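PDB 4HNZ: ATP-dependent protease subunit HslV from Trypanosoma brucei brucei, which forms the threonine-protease core of the mitochondrial HslVU complex, hydrolysing proteins that its HslU partner has unfolded and controlling levels of the PIF2 helicase in mitochondrial DNA replication. Local coordinates for the interface of chains A and B. Coordinates in Å, arbitrary orientation; residue numbers count along the deposited sequence, not the author numbering. Chains: chain A/B, HslVU complex proteolytic subunit, putative.

The interface of chains A and B. Residues chain A 107, 110-113; chain B 20, 22, 28, 49-50.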
loop_
_atom_site.group_PDB
_atom_site.type_symbol
_atom_site.label_atom_id
_atom_site.label_comp_id
_atom_site.label_asym_id
_atom_site.label_seq_id
_atom_site.Cartn_x
_atom_site.Cartn_y
_atom_site.Cartn_z
ATOM N N ASP A 107 -2.658 10.956 27.019
ATOM C CA ASP A 107 -2.212 10.862 25.610
ATOM C C ASP A 107 -3.288 11.145 24.605
ATOM O O ASP A 107 -4.482 11.284 24.953
ATOM C CB ASP A 107 -1.490 9.522 25.368
ATOM C CG ASP A 107 -2.386 8.326 25.420
ATOM O OD1 ASP A 107 -3.613 8.415 25.159
ATOM O OD2 ASP A 107 -1.844 7.281 25.807
ATOM N N GLY A 110 -6.507 9.141 24.308
ATOM C CA GLY A 110 -7.550 9.391 25.305
ATOM C C GLY A 110 -7.380 8.609 26.583
ATOM O O GLY A 110 -8.282 8.545 27.388
ATOM N N ASN A 111 -6.212 7.984 26.760
ATOM C CA ASN A 111 -5.907 7.336 28.036
ATOM C C ASN A 111 -5.541 8.384 29.090
ATOM O O ASN A 111 -4.893 9.361 28.805
ATOM C CB ASN A 111 -4.754 6.355 27.904
ATOM C CG ASN A 111 -5.003 5.256 26.854
ATOM O OD1 ASN A 111 -5.908 4.430 27.001
ATOM N ND2 ASN A 111 -4.164 5.216 25.827
ATOM N N VAL A 112 -6.004 8.147 30.300
ATOM C CA VAL A 112 -5.631 8.910 31.449
ATOM C C VAL A 112 -5.121 7.874 32.420
ATOM O O VAL A 112 -5.849 7.107 32.910
ATOM C CB VAL A 112 -6.815 9.662 32.011
ATOM C CG1 VAL A 112 -6.435 10.450 33.251
ATOM C CG2 VAL A 112 -7.390 10.614 30.966
ATOM N N ILE A 113 -3.834 7.894 32.692
ATOM C CA ILE A 113 -3.197 6.850 33.424
ATOM C C ILE A 113 -2.605 7.456 34.667
ATOM O O ILE A 113 -1.881 8.442 34.598
ATOM C CB ILE A 113 -2.093 6.247 32.558
ATOM C CG1 ILE A 113 -2.756 5.343 31.503
ATOM C CG2 ILE A 113 -1.062 5.481 33.380
ATOM C CD1 ILE A 113 -2.002 5.332 30.191
ATOM N N VAL B 20 -4.512 -1.765 30.854
ATOM C CA VAL B 20 -4.497 -0.813 29.764
ATOM C C VAL B 20 -3.226 -0.976 28.993
ATOM O O VAL B 20 -2.109 -0.937 29.545
ATOM C CB VAL B 20 -4.597 0.647 30.265
ATOM C CG1 VAL B 20 -4.501 1.600 29.098
ATOM C CG2 VAL B 20 -5.892 0.837 31.071
ATOM N N LEU B 22 -0.787 0.185 25.658
ATOM C CA LEU B 22 -0.434 1.130 24.619
ATOM C C LEU B 22 0.374 0.504 23.470
ATOM O O LEU B 22 1.173 -0.399 23.650
ATOM C CB LEU B 22 0.425 2.270 25.176
ATOM C CG LEU B 22 -0.091 2.935 26.432
ATOM C CD1 LEU B 22 0.934 3.932 26.938
ATOM C CD2 LEU B 22 -1.447 3.585 26.139
ATOM N N ALA B 28 0.550 -0.193 30.244
ATOM C CA ALA B 28 0.766 1.077 30.902
ATOM C C ALA B 28 0.139 1.130 32.304
ATOM O O ALA B 28 0.573 1.896 33.148
ATOM C CB ALA B 28 0.196 2.192 30.062
ATOM N N SER B 49 -10.461 3.598 25.247
ATOM C CA SER B 49 -9.725 4.509 26.129
ATOM C C SER B 49 -10.717 5.223 27.079
ATOM O O SER B 49 -11.915 5.319 26.815
ATOM C CB SER B 49 -9.019 5.574 25.321
ATOM O OG SER B 49 -9.986 6.467 24.735
ATOM N N THR B 50 -10.177 5.633 28.205
ATOM C CA THR B 50 -10.927 6.339 29.204
ATOM C C THR B 50 -11.798 7.440 28.608
ATOM O O THR B 50 -12.997 7.461 28.827
ATOM C CB THR B 50 -9.949 6.998 30.199
ATOM O OG1 THR B 50 -9.086 6.000 30.736
ATOM C CG2 THR B 50 -10.717 7.713 31.353
HETATM O O HOH W 1 -7.284 4.273 29.045
#
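A:Asn111 pushes its carboxamide between B:Leu22 and B:Val20 on one side and, on the other, B:Ser49 and B:Thr50, where helix 50-66 begins. From CB, a chi1 of -57° sets CG beside the backbone N and anti to the carbonyl carbon, sending the amide out toward chain B. CG lies near CD2 of B:Leu22, and the two side chains run past each other in opposite directions. At the tip the branches part. ND2 lies against the same CD2 of B:Leu22, 3.2 Å away, but turns back to its own chain for its hydrogen bond, an almost straight one, 173° at H, to the carboxylate OD2 of A:Asp107 at 3.1 Å. That oxygen takes it on its syn lone pair and lies nearly in the amide plane. The backbone N of A:Asn111 binds the other carboxylate oxygen, OD1, from above the carboxylate plane, so A:Asp107 holds the residue by its backbone N and by its amide tip, which helps fix which way round the amide sits. The same OD2 comes tip to tip with B:Leu22, 3.7 Å from CD2. OD1 of A:Asn111 lies between CB of B:Ser49, 3.7 Å away, and CG1 of B:Val20, and reaches a water at 2.5 Å. The water passes the link on to the hydroxyl OG1 of B:Thr50, 3.0 Å away; the chains make no direct polar bond here. Farther along, CD1 of A:Ile113 packs on CB of B:Ala28 at 3.8 Å. The patch joins neighbouring subunits of the dodecamer: the turn after strand 103-107 and the short strand 112-113 of one meet strand 20-22 and the N-terminal end of helix 50-66 of the other. The centre of the contact lies about 17 Å from the catalytic A:Thr1.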